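Local atomic coordinates of VC0179-like protein (Escherichia coli, PDB entry 4XJ6), a protein that probably joins nucleoside triphosphates into cyclic dinucleotides, acting as a bacterial homologue of cyclic GMP-AMP synthase with magnesium ions in its active site. Residues D28-L33 and E186-D191; Y115-R120 and F281-R286; I298-A303 and E331-G336. All coordinates share one frame; numbering follows the deposited sequence.

Contact 1: residues D28-L33 and E186-D191; sequences DKLKAL and EKTHID. With MG (magnesium ion), chain C; GH3 (3'-deoxy-guanosine-5'-triphosphate), chain E.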
loop_
_atom_site.group_PDB
_atom_site.type_symbol
_atom_site.label_atom_id
_atom_site.label_comp_id
_atom_site.label_asym_id
_atom_site.label_seq_id
_atom_site.Cartn_x
_atom_site.Cartn_y
_atom_site.Cartn_z
ATOM N N ASP A 28 5.681 -14.669 -7.657
ATOM C CA ASP A 28 4.694 -15.379 -8.465
ATOM C C ASP A 28 3.506 -15.817 -7.624
ATOM O O ASP A 28 2.380 -15.885 -8.115
ATOM C CB ASP A 28 5.316 -16.600 -9.142
ATOM C CG ASP A 28 6.327 -16.226 -10.200
ATOM O OD1 ASP A 28 6.472 -15.019 -10.482
ATOM O OD2 ASP A 28 6.972 -17.142 -10.753
ATOM N N LYS A 29 3.764 -16.124 -6.357
ATOM C CA LYS A 29 2.697 -16.500 -5.443
ATOM C C LYS A 29 1.773 -15.316 -5.186
ATOM O O LYS A 29 0.550 -15.461 -5.187
ATOM C CB LYS A 29 3.273 -17.026 -4.128
ATOM C CG LYS A 29 2.217 -17.303 -3.073
ATOM C CD LYS A 29 2.557 -18.525 -2.231
ATOM C CE LYS A 29 3.670 -18.246 -1.225
ATOM N NZ LYS A 29 5.035 -18.449 -1.788
ATOM N N LEU A 30 2.364 -14.142 -4.974
ATOM C CA LEU A 30 1.590 -12.928 -4.745
ATOM C C LEU A 30 0.779 -12.546 -5.975
ATOM O O LEU A 30 -0.349 -12.067 -5.861
ATOM C CB LEU A 30 2.502 -11.769 -4.348
ATOM C CG LEU A 30 3.212 -11.891 -3.000
ATOM C CD1 LEU A 30 3.714 -10.531 -2.567
ATOM C CD2 LEU A 30 2.290 -12.488 -1.951
ATOM N N LYS A 31 1.365 -12.755 -7.149
ATOM C CA LYS A 31 0.676 -12.493 -8.407
ATOM C C LYS A 31 -0.531 -13.409 -8.557
ATOM O O LYS A 31 -1.602 -12.976 -8.989
ATOM C CB LYS A 31 1.617 -12.679 -9.598
ATOM C CG LYS A 31 2.681 -11.605 -9.738
ATOM C CD LYS A 31 3.394 -11.723 -11.078
ATOM C CE LYS A 31 4.503 -10.690 -11.211
ATOM N NZ LYS A 31 5.228 -10.808 -12.508
ATOM N N ALA A 32 -0.346 -14.676 -8.200
ATOM C CA ALA A 32 -1.413 -15.666 -8.265
ATOM C C ALA A 32 -2.536 -15.308 -7.300
ATOM O O ALA A 32 -3.712 -15.445 -7.624
ATOM C CB ALA A 32 -0.864 -17.057 -7.963
ATOM N N LEU A 33 -2.159 -14.840 -6.115
ATOM C CA LEU A 33 -3.128 -14.390 -5.122
ATOM C C LEU A 33 -3.881 -13.160 -5.624
ATOM O O LEU A 33 -5.098 -13.049 -5.450
ATOM C CB LEU A 33 -2.435 -14.078 -3.795
ATOM C CG LEU A 33 -1.874 -15.267 -3.015
ATOM C CD1 LEU A 33 -1.192 -14.794 -1.743
ATOM C CD2 LEU A 33 -2.979 -16.259 -2.691
ATOM N N GLU A 186 -0.985 -17.323 3.848
ATOM C CA GLU A 186 0.055 -16.817 2.962
ATOM C C GLU A 186 0.742 -15.573 3.527
ATOM O O GLU A 186 1.605 -14.982 2.871
ATOM C CB GLU A 186 -0.535 -16.513 1.582
ATOM C CG GLU A 186 -1.272 -17.690 0.940
ATOM C CD GLU A 186 -0.342 -18.804 0.490
ATOM O OE1 GLU A 186 0.890 -18.598 0.498
ATOM O OE2 GLU A 186 -0.845 -19.887 0.124
ATOM N N LYS A 187 0.367 -15.197 4.750
ATOM C CA LYS A 187 0.880 -13.988 5.395
ATOM C C LYS A 187 0.826 -12.799 4.443
ATOM O O LYS A 187 1.779 -12.035 4.324
ATOM C CB LYS A 187 2.308 -14.210 5.897
ATOM C CG LYS A 187 2.396 -15.133 7.099
ATOM C CD LYS A 187 3.836 -15.335 7.530
ATOM C CE LYS A 187 3.936 -16.381 8.624
ATOM N NZ LYS A 187 5.344 -16.766 8.916
ATOM N N THR A 188 -0.305 -12.669 3.760
ATOM C CA THR A 188 -0.494 -11.645 2.747
ATOM C C THR A 188 -1.871 -11.020 2.890
ATOM O O THR A 188 -2.843 -11.715 3.182
ATOM C CB THR A 188 -0.341 -12.232 1.319
ATOM O OG1 THR A 188 0.987 -12.737 1.146
ATOM C CG2 THR A 188 -0.624 -11.180 0.254
ATOM N N HIS A 189 -1.953 -9.707 2.713
ATOM C CA HIS A 189 -3.249 -9.071 2.536
ATOM C C HIS A 189 -3.220 -8.204 1.284
ATOM O O HIS A 189 -2.168 -7.695 0.888
ATOM C CB HIS A 189 -3.648 -8.254 3.770
ATOM C CG HIS A 189 -2.742 -7.097 4.061
ATOM N ND1 HIS A 189 -1.956 -7.037 5.190
ATOM C CD2 HIS A 189 -2.512 -5.950 3.380
ATOM C CE1 HIS A 189 -1.274 -5.905 5.189
ATOM N NE2 HIS A 189 -1.593 -5.228 4.101
ATOM N N ILE A 190 -4.377 -8.061 0.650
ATOM C CA ILE A 190 -4.474 -7.303 -0.584
ATOM C C ILE A 190 -5.396 -6.108 -0.398
ATOM O O ILE A 190 -6.582 -6.263 -0.104
ATOM C CB ILE A 190 -4.994 -8.170 -1.743
ATOM C CG1 ILE A 190 -4.085 -9.383 -1.945
ATOM C CG2 ILE A 190 -5.103 -7.348 -3.017
ATOM C CD1 ILE A 190 -4.508 -10.287 -3.081
ATOM N N ASP A 191 -4.843 -4.911 -0.557
ATOM C CA ASP A 191 -5.637 -3.691 -0.488
ATOM C C ASP A 191 -6.242 -3.363 -1.849
ATOM O O ASP A 191 -5.551 -3.365 -2.869
ATOM C CB ASP A 191 -4.788 -2.524 0.014
ATOM C CG ASP A 191 -4.521 -2.603 1.506
ATOM O OD1 ASP A 191 -5.273 -3.316 2.204
ATOM O OD2 ASP A 191 -3.568 -1.952 1.985
HETATM MG MG MG C . -1.483 -1.291 1.589
HETATM O O3A GH3 E . -4.012 1.800 5.847
HETATM P PA GH3 E . -4.642 3.055 5.061
HETATM O O1A GH3 E . -3.692 4.223 5.170
HETATM O O2A GH3 E . -6.020 3.414 5.569
HETATM O "O5'" GH3 E . -4.692 2.564 3.529
HETATM C "C5'" GH3 E . -3.869 1.504 3.092
HETATM C "C4'" GH3 E . -3.955 1.402 1.577
HETATM O "O4'" GH3 E . -4.793 2.425 1.084
HETATM C "C3'" GH3 E . -2.621 1.578 0.870
HETATM C "C2'" GH3 E . -3.001 2.256 -0.438
HETATM O "O2'" GH3 E . -3.137 1.298 -1.462
HETATM C "C1'" GH3 E . -4.351 2.900 -0.176
HETATM N N9 GH3 E . -4.167 4.350 -0.023
HETATM C C8 GH3 E . -3.979 4.971 1.185
HETATM N N7 GH3 E . -3.858 6.295 0.969
HETATM C C5 GH3 E . -3.979 6.528 -0.357
HETATM C C6 GH3 E . -3.933 7.705 -1.090
HETATM O O6 GH3 E . -3.755 8.777 -0.515
HETATM N N1 GH3 E . -4.086 7.663 -2.458
HETATM C C2 GH3 E . -4.284 6.451 -3.087
HETATM N N2 GH3 E . -4.432 6.424 -4.411
HETATM N N3 GH3 E . -4.328 5.281 -2.348
HETATM C C4 GH3 E . -4.178 5.316 -1.001
HETATM O O HOH W 1 -1.062 -0.186 3.303
#

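Contact 2: residues Y115-R120 and F281-R286; sequences YDTLNR and FMKAWR. With GH3 (3'-deoxy-guanosine-5'-triphosphate), chain D.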
loop_
_atom_site.group_PDB
_atom_site.type_symbol
_atom_site.label_atom_id
_atom_site.label_comp_id
_atom_site.label_asym_id
_atom_site.label_seq_id
_atom_site.Cartn_x
_atom_site.Cartn_y
_atom_site.Cartn_z
ATOM N N TYR A 115 6.803 -0.627 -7.500
ATOM C CA TYR A 115 8.145 -0.064 -7.659
ATOM C C TYR A 115 9.188 -0.807 -6.822
ATOM O O TYR A 115 10.202 -0.230 -6.434
ATOM C CB TYR A 115 8.174 1.435 -7.321
ATOM C CG TYR A 115 7.306 1.876 -6.161
ATOM C CD1 TYR A 115 7.638 1.555 -4.849
ATOM C CD2 TYR A 115 6.174 2.653 -6.377
ATOM C CE1 TYR A 115 6.849 1.974 -3.791
ATOM C CE2 TYR A 115 5.382 3.076 -5.328
ATOM C CZ TYR A 115 5.722 2.734 -4.037
ATOM O OH TYR A 115 4.929 3.157 -2.993
ATOM N N ASP A 116 8.923 -2.082 -6.549
ATOM C CA ASP A 116 9.922 -2.999 -5.993
ATOM C C ASP A 116 10.558 -2.532 -4.678
ATOM O O ASP A 116 11.762 -2.278 -4.618
ATOM C CB ASP A 116 11.025 -3.247 -7.031
ATOM C CG ASP A 116 11.978 -4.358 -6.625
ATOM O OD1 ASP A 116 11.544 -5.283 -5.907
ATOM O OD2 ASP A 116 13.162 -4.303 -7.020
ATOM N N THR A 117 9.750 -2.423 -3.628
ATOM C CA THR A 117 10.267 -2.146 -2.288
ATOM C C THR A 117 9.522 -2.973 -1.241
ATOM O O THR A 117 9.562 -2.669 -0.048
ATOM C CB THR A 117 10.165 -0.646 -1.921
ATOM O OG1 THR A 117 8.838 -0.177 -2.181
ATOM C CG2 THR A 117 11.158 0.186 -2.726
ATOM N N LEU A 118 8.847 -4.022 -1.700
ATOM C CA LEU A 118 8.087 -4.892 -0.813
ATOM C C LEU A 118 9.008 -5.785 0.006
ATOM O O LEU A 118 9.777 -6.570 -0.547
ATOM C CB LEU A 118 7.106 -5.748 -1.615
ATOM C CG LEU A 118 6.279 -6.723 -0.777
ATOM C CD1 LEU A 118 5.458 -5.964 0.253
ATOM C CD2 LEU A 118 5.386 -7.548 -1.670
ATOM N N ASN A 119 8.928 -5.659 1.325
ATOM C CA ASN A 119 9.739 -6.477 2.219
ATOM C C ASN A 119 8.974 -7.681 2.751
ATOM O O ASN A 119 7.746 -7.658 2.849
ATOM C CB ASN A 119 10.251 -5.645 3.398
ATOM C CG ASN A 119 11.307 -4.635 2.991
ATOM O OD1 ASN A 119 11.924 -4.752 1.932
ATOM N ND2 ASN A 119 11.531 -3.639 3.842
ATOM N N ARG A 120 9.708 -8.737 3.088
ATOM C CA ARG A 120 9.134 -9.856 3.819
ATOM C C ARG A 120 8.700 -9.375 5.198
ATOM O O ARG A 120 9.336 -8.497 5.778
ATOM C CB ARG A 120 10.136 -11.008 3.952
ATOM C CG ARG A 120 10.459 -11.743 2.661
ATOM C CD ARG A 120 11.253 -13.009 2.961
ATOM N NE ARG A 120 11.655 -13.732 1.758
ATOM C CZ ARG A 120 12.850 -13.623 1.186
ATOM N NH1 ARG A 120 13.768 -12.814 1.702
ATOM N NH2 ARG A 120 13.131 -14.322 0.094
ATOM N N PHE A 281 15.497 -0.877 3.950
ATOM C CA PHE A 281 16.097 -1.004 5.275
ATOM C C PHE A 281 15.335 -0.199 6.327
ATOM O O PHE A 281 15.144 -0.657 7.454
ATOM C CB PHE A 281 17.562 -0.563 5.231
ATOM C CG PHE A 281 18.424 -1.413 4.337
ATOM C CD1 PHE A 281 18.038 -2.698 3.998
ATOM C CD2 PHE A 281 19.622 -0.926 3.835
ATOM C CE1 PHE A 281 18.828 -3.480 3.178
ATOM C CE2 PHE A 281 20.415 -1.705 3.012
ATOM C CZ PHE A 281 20.015 -2.987 2.683
ATOM N N MET A 282 14.901 1.001 5.954
ATOM C CA MET A 282 14.148 1.856 6.865
ATOM C C MET A 282 12.776 1.260 7.154
ATOM O O MET A 282 12.274 1.346 8.279
ATOM C CB MET A 282 14.003 3.266 6.292
ATOM C CG MET A 282 15.279 4.097 6.356
ATOM S SD MET A 282 16.064 4.066 7.982
ATOM C CE MET A 282 14.718 4.596 9.039
ATOM N N LYS A 283 12.173 0.654 6.137
ATOM C CA LYS A 283 10.887 -0.009 6.304
ATOM C C LYS A 283 11.042 -1.250 7.172
ATOM O O LYS A 283 10.152 -1.584 7.954
ATOM C CB LYS A 283 10.289 -0.377 4.947
ATOM C CG LYS A 283 9.839 0.822 4.128
ATOM C CD LYS A 283 9.511 0.435 2.695
ATOM C CE LYS A 283 8.326 -0.515 2.622
ATOM N NZ LYS A 283 7.949 -0.814 1.210
ATOM N N ALA A 284 12.177 -1.927 7.026
ATOM C CA ALA A 284 12.507 -3.070 7.869
ATOM C C ALA A 284 12.664 -2.621 9.317
ATOM O O ALA A 284 12.202 -3.291 10.236
ATOM C CB ALA A 284 13.772 -3.750 7.378
ATOM N N TRP A 285 13.320 -1.480 9.507
ATOM C CA TRP A 285 13.474 -0.896 10.833
ATOM C C TRP A 285 12.114 -0.582 11.441
ATOM O O TRP A 285 11.885 -0.830 12.624
ATOM C CB TRP A 285 14.329 0.373 10.777
ATOM C CG TRP A 285 14.190 1.237 11.997
ATOM C CD1 TRP A 285 14.863 1.101 13.177
ATOM C CD2 TRP A 285 13.328 2.372 12.156
ATOM N NE1 TRP A 285 14.473 2.077 14.060
ATOM C CE2 TRP A 285 13.532 2.871 13.458
ATOM C CE3 TRP A 285 12.403 3.012 11.326
ATOM C CZ2 TRP A 285 12.847 3.981 13.949
ATOM C CZ3 TRP A 285 11.725 4.115 11.816
ATOM C CH2 TRP A 285 11.948 4.586 13.114
ATOM N N ARG A 286 11.217 -0.032 10.625
ATOM C CA ARG A 286 9.867 0.287 11.075
ATOM C C ARG A 286 9.116 -0.975 11.483
ATOM O O ARG A 286 8.442 -1.001 12.511
ATOM C CB ARG A 286 9.094 1.033 9.980
ATOM C CG ARG A 286 7.627 1.299 10.321
ATOM C CD ARG A 286 6.676 0.358 9.588
ATOM N NE ARG A 286 6.248 0.904 8.302
ATOM C CZ ARG A 286 6.363 0.272 7.140
ATOM N NH1 ARG A 286 6.886 -0.942 7.090
ATOM N NH2 ARG A 286 5.947 0.858 6.028
HETATM P PG GH3 D . 4.492 -1.158 1.927
HETATM O O1G GH3 D . 4.750 -0.892 3.390
HETATM O O2G GH3 D . 3.032 -1.451 1.687
HETATM O O3G GH3 D . 5.302 -2.352 1.486
HETATM O O3B GH3 D . 4.948 0.151 1.107
HETATM P PB GH3 D . 3.974 0.913 0.070
HETATM O O1B GH3 D . 4.808 1.691 -0.916
HETATM O O2B GH3 D . 3.097 -0.047 -0.694
HETATM O O3A GH3 D . 3.122 1.938 0.981
HETATM P PA GH3 D . 1.537 1.797 1.216
HETATM O O1A GH3 D . 1.186 2.397 2.559
HETATM O O2A GH3 D . 1.078 0.363 1.129
HETATM O "O5'" GH3 D . 0.836 2.648 0.043
HETATM C "C5'" GH3 D . 0.704 2.128 -1.260
HETATM C "C4'" GH3 D . 0.391 3.265 -2.223
HETATM O "O4'" GH3 D . -0.688 4.022 -1.718
HETATM C "C3'" GH3 D . 1.545 4.232 -2.415
HETATM C "C2'" GH3 D . 0.850 5.559 -2.630
HETATM O "O2'" GH3 D . 0.703 5.805 -4.009
HETATM C "C1'" GH3 D . -0.520 5.398 -1.993
HETATM N N9 GH3 D . -0.535 6.122 -0.715
HETATM C C8 GH3 D . -0.457 5.542 0.525
HETATM N N7 GH3 D . -0.506 6.514 1.466
HETATM C C5 GH3 D . -0.625 7.708 0.835
HETATM C C6 GH3 D . -0.719 9.011 1.307
HETATM O O6 GH3 D . -0.703 9.229 2.517
HETATM N N1 GH3 D . -0.832 10.054 0.415
HETATM C C2 GH3 D . -0.852 9.807 -0.940
HETATM N N2 GH3 D . -0.962 10.821 -1.797
HETATM N N3 GH3 D . -0.757 8.510 -1.403
HETATM C C4 GH3 D . -0.645 7.476 -0.535
HETATM O O HOH W 2 7.786 1.517 -0.198
#

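Contact 3: residues I298-A303 and E331-G336; sequences ISLMTA and EEFNRG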
loop_
_atom_site.group_PDB
_atom_site.type_symbol
_atom_site.label_atom_id
_atom_site.label_comp_id
_atom_site.label_asym_id
_atom_site.label_seq_id
_atom_site.Cartn_x
_atom_site.Cartn_y
_atom_site.Cartn_z
ATOM N N ILE A 298 5.227 5.704 2.812
ATOM C CA ILE A 298 5.348 6.856 1.922
ATOM C C ILE A 298 6.094 8.011 2.595
ATOM O O ILE A 298 6.883 8.708 1.956
ATOM C CB ILE A 298 3.954 7.335 1.421
ATOM C CG1 ILE A 298 4.099 8.496 0.439
ATOM C CG2 ILE A 298 3.035 7.720 2.574
ATOM C CD1 ILE A 298 4.881 8.138 -0.791
ATOM N N SER A 299 5.860 8.199 3.890
ATOM C CA SER A 299 6.504 9.281 4.623
ATOM C C SER A 299 7.978 8.964 4.834
ATOM O O SER A 299 8.826 9.856 4.814
ATOM C CB SER A 299 5.820 9.511 5.965
ATOM O OG SER A 299 6.150 8.485 6.877
ATOM N N LEU A 300 8.271 7.685 5.043
ATOM C CA LEU A 300 9.646 7.222 5.175
ATOM C C LEU A 300 10.412 7.429 3.876
ATOM O O LEU A 300 11.540 7.918 3.879
ATOM C CB LEU A 300 9.685 5.746 5.572
ATOM C CG LEU A 300 9.394 5.407 7.034
ATOM C CD1 LEU A 300 9.519 3.907 7.270
ATOM C CD2 LEU A 300 10.328 6.179 7.949
ATOM N N MET A 301 9.787 7.042 2.768
ATOM C CA MET A 301 10.385 7.202 1.448
ATOM C C MET A 301 10.664 8.670 1.133
ATOM O O MET A 301 11.745 9.014 0.659
ATOM C CB MET A 301 9.477 6.605 0.371
ATOM C CG MET A 301 9.350 5.092 0.433
ATOM S SD MET A 301 7.894 4.474 -0.431
ATOM C CE MET A 301 8.346 4.757 -2.142
ATOM N N THR A 302 9.686 9.528 1.407
ATOM C CA THR A 302 9.801 10.952 1.105
ATOM C C THR A 302 10.879 11.622 1.948
ATOM O O THR A 302 11.597 12.498 1.473
ATOM C CB THR A 302 8.465 11.684 1.331
ATOM O OG1 THR A 302 7.413 10.984 0.652
ATOM C CG2 THR A 302 8.541 13.115 0.810
ATOM N N ALA A 303 10.985 11.207 3.204
ATOM C CA ALA A 303 11.996 11.761 4.096
ATOM C C ALA A 303 13.395 11.367 3.633
ATOM O O ALA A 303 14.320 12.176 3.672
ATOM C CB ALA A 303 11.762 11.298 5.523
ATOM N N GLU A 331 14.913 14.966 12.210
ATOM C CA GLU A 331 14.801 16.384 11.890
ATOM C C GLU A 331 13.929 16.602 10.661
ATOM O O GLU A 331 13.294 17.647 10.520
ATOM C CB GLU A 331 16.183 16.999 11.677
ATOM C CG GLU A 331 17.060 16.978 12.918
ATOM C CD GLU A 331 16.427 17.695 14.098
ATOM O OE1 GLU A 331 15.740 18.718 13.888
ATOM O OE2 GLU A 331 16.615 17.229 15.241
ATOM N N GLU A 332 13.901 15.613 9.776
ATOM C CA GLU A 332 13.024 15.661 8.614
ATOM C C GLU A 332 11.567 15.667 9.038
ATOM O O GLU A 332 10.764 16.450 8.528
ATOM C CB GLU A 332 13.288 14.479 7.687
ATOM C CG GLU A 332 14.511 14.652 6.829
ATOM C CD GLU A 332 14.454 15.917 6.001
ATOM O OE1 GLU A 332 13.393 16.193 5.405
ATOM O OE2 GLU A 332 15.469 16.640 5.955
ATOM N N PHE A 333 11.233 14.786 9.975
ATOM C CA PHE A 333 9.870 14.682 10.481
ATOM C C PHE A 333 9.541 15.830 11.431
ATOM O O PHE A 333 8.373 16.142 11.650
ATOM C CB PHE A 333 9.664 13.333 11.173
ATOM C CG PHE A 333 9.473 12.188 10.217
ATOM C CD1 PHE A 333 10.542 11.672 9.510
ATOM C CD2 PHE A 333 8.217 11.632 10.021
ATOM C CE1 PHE A 333 10.366 10.623 8.625
ATOM C CE2 PHE A 333 8.034 10.585 9.139
ATOM C CZ PHE A 333 9.114 10.080 8.437
ATOM N N ASN A 334 10.573 16.459 11.989
ATOM C CA ASN A 334 10.389 17.661 12.795
ATOM C C ASN A 334 10.104 18.866 11.910
ATOM O O ASN A 334 9.372 19.777 12.294
ATOM C CB ASN A 334 11.618 17.926 13.668
ATOM C CG ASN A 334 11.584 17.144 14.964
ATOM O OD1 ASN A 334 10.515 16.880 15.514
ATOM N ND2 ASN A 334 12.758 16.774 15.463
ATOM N N ARG A 335 10.691 18.862 10.718
ATOM C CA ARG A 335 10.434 19.898 9.725
ATOM C C ARG A 335 9.059 19.718 9.100
ATOM O O ARG A 335 8.472 20.664 8.571
ATOM C CB ARG A 335 11.493 19.877 8.625
ATOM C CG ARG A 335 12.844 20.439 9.027
ATOM C CD ARG A 335 13.811 20.382 7.855
ATOM N NE ARG A 335 15.071 21.059 8.145
ATOM C CZ ARG A 335 16.050 21.219 7.262
ATOM N NH1 ARG A 335 15.915 20.749 6.028
ATOM N NH2 ARG A 335 17.165 21.850 7.609
ATOM N N GLY A 336 8.551 18.492 9.161
ATOM C CA GLY A 336 7.318 18.141 8.484
ATOM C C GLY A 336 7.645 17.516 7.144
ATOM O O GLY A 336 8.546 17.977 6.443
#

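Contact 1: residues D28-L33 and E186-D191
Leu30 and Leu33, three residues apart on the helix, lay their methyl groups against the start of strand 188-191, and methyl packing makes up much of the contact. The CD1 methyl of Leu33 comes down on the aliphatic part of Glu186, 3.8 Å from its CB, and also reaches Thr188 CB. Two other methyls meet oxygens. On its backbone side Leu33 meets Ile190, whose CD1 ends 3.7 Å from the carbonyl O of Leu33. Leu30 sends CD2 to Thr188, 3.4 Å from OG1 and a little farther from CG2. Around these residues, Leu30 and Thr188 both also touch Met128 and Ile130 of strand 128-138, while Leu33 packs on Ile183.

In fold terms, the long helix 24-57 passes here over one side of the mixed sheet of the nucleotidyltransferase domain. The short helical and strand axes come within 10.1 Å at 49°. A G1 beta bulge at Lys187 and Thr188, opposite Ile183, lies where the strand begins.

The polar terms are few. Thr188 OG1 donates to Glu186 O at 2.9 Å, approaching from above the carbonyl plane; with OG1 anti to its own carbonyl carbon (chi1 -62°), the hydroxyl points back at the preceding turn. At the outer margin Glu186 OE1 rests against the methylenes of Lys29, 3.2 Å from CD, whereas the ammonium NZ of Lys29 remains 4.7 Å from Glu186 OE1, so any attraction between the charges acts without direct contact.

Metal coordination occupies the far end of the strand: Asp191 OD2 binds magnesium at 2.2 Å, alongside Asp129, Asp131 and a water. The same OD2 lies beside C4' of a bound nucleotide's ribose, and Arg180 forms a salt bridge with Asp191 OD1.

Contact 2: residues Y115-R120 and F281-R286
Lys283, on helix 274-289, reaches the loop 115-120 with both ends of its side chain. Lys283 CB lies 3.7 Å from Asn119 ND2, an amide whose hydrogen bond goes to Arg280 O. Farther out, the chain bends at chi3 (64°), which turns CE toward the triphosphate of the bound nucleotide. Lys283 NZ then donates to Thr117 O at 2.8 Å, from well above the carbonyl plane, and to the nucleotide's O3G at 3.1 Å and O3B at 3.2 Å. A water accepts from Lys283 NZ, hydrogen-bonds with Thr117 OG1 and donates to O1B of the nucleotide. O1B lies at the edge of the Tyr115 ring, near its plane, and accepts from Tyr115 OH at 2.5 Å.

Next along the helix, Ala284 sets CB 4.2 Å from Asn119 ND2, a light touch beside the lysine. Arg286 turns back to the nucleotide, where NH2 makes a weak and less certain bond to O1G; its NE is held by Pro295 O.

The three N-H of the Lys283 ammonium serve four acceptors, so at least one hydrogen must be shared, and its positive charge would be expected to offset triphosphate charge while tying loop to helix.

Contact 3: residues I298-A303 and E331-G336
Ala303 and Glu332 bring the two backbones nearest, with 6.1 Å between their CA atoms, where helices 297-310 and 318-335 meet nearly crosswise in the helical C-terminal domain. The short segments 298-303 and 331-335 are inclined at 107°, their axes 10.6 Å apart. Ala303 presents only a methyl at this point.

Phe333 is the main side chain of this helix-helix packing. Its CG lies anti to its carbonyl carbon (chi1 -77°), and the outer ring atoms reach the first helix. Ala303 CB comes obliquely to the ring, 3.5 Å from Phe333 CE1. Leu300 CD2 also approaches obliquely, 4.1 Å from Phe333 CZ. Ser299 OG, by contrast, sits at the ring edge, in its plane, 3.6 Å from Phe333 CE2; the serine hydroxyl is hydrogen-bonded to Ser296 O. Outside the two segments, Phe349 packs edge-to-face with Phe333, and Met366 of helix 357-377 touches both Phe333 and Leu300.

Glu332 contributes its aliphatic part, CB lying 4.1 Å from Ala303 CB and CG passing near the carbonyl of Ala303. Its chain bends at chi2, and the carboxylate continues beyond the contact to a salt bridge between OE2 and Arg310.

Within the first helix, Ile298 O accepts two bonds from Thr302, one from the backbone N and one from the hydroxyl, reaching it from opposite faces of the carbonyl plane; Thr302 OG1 lies 2.7 Å from Ile298 O.

In the fold
Contact 2 lies between the other two, its centre 16 Å from each, while contacts 1 and 3 are 29 Å apart on opposite sides of the chain's centre. Leu118 CD2 touches Leu30 CD1 at 3.5 Å, joining contact 2 to the long helix of contact 1. Toward contact 3, Tyr115 CE1 meets Met301 CE at 3.6 Å, and Leu300 CD1 packs against helix 274-289. Two nucleotides are bound: contact 1 supplies Asp191, a magnesium ligand that lines the pocket of one, whereas contact 2 grips the triphosphate of the other, which Ile298 of contact 3 also touches from helix 297-310.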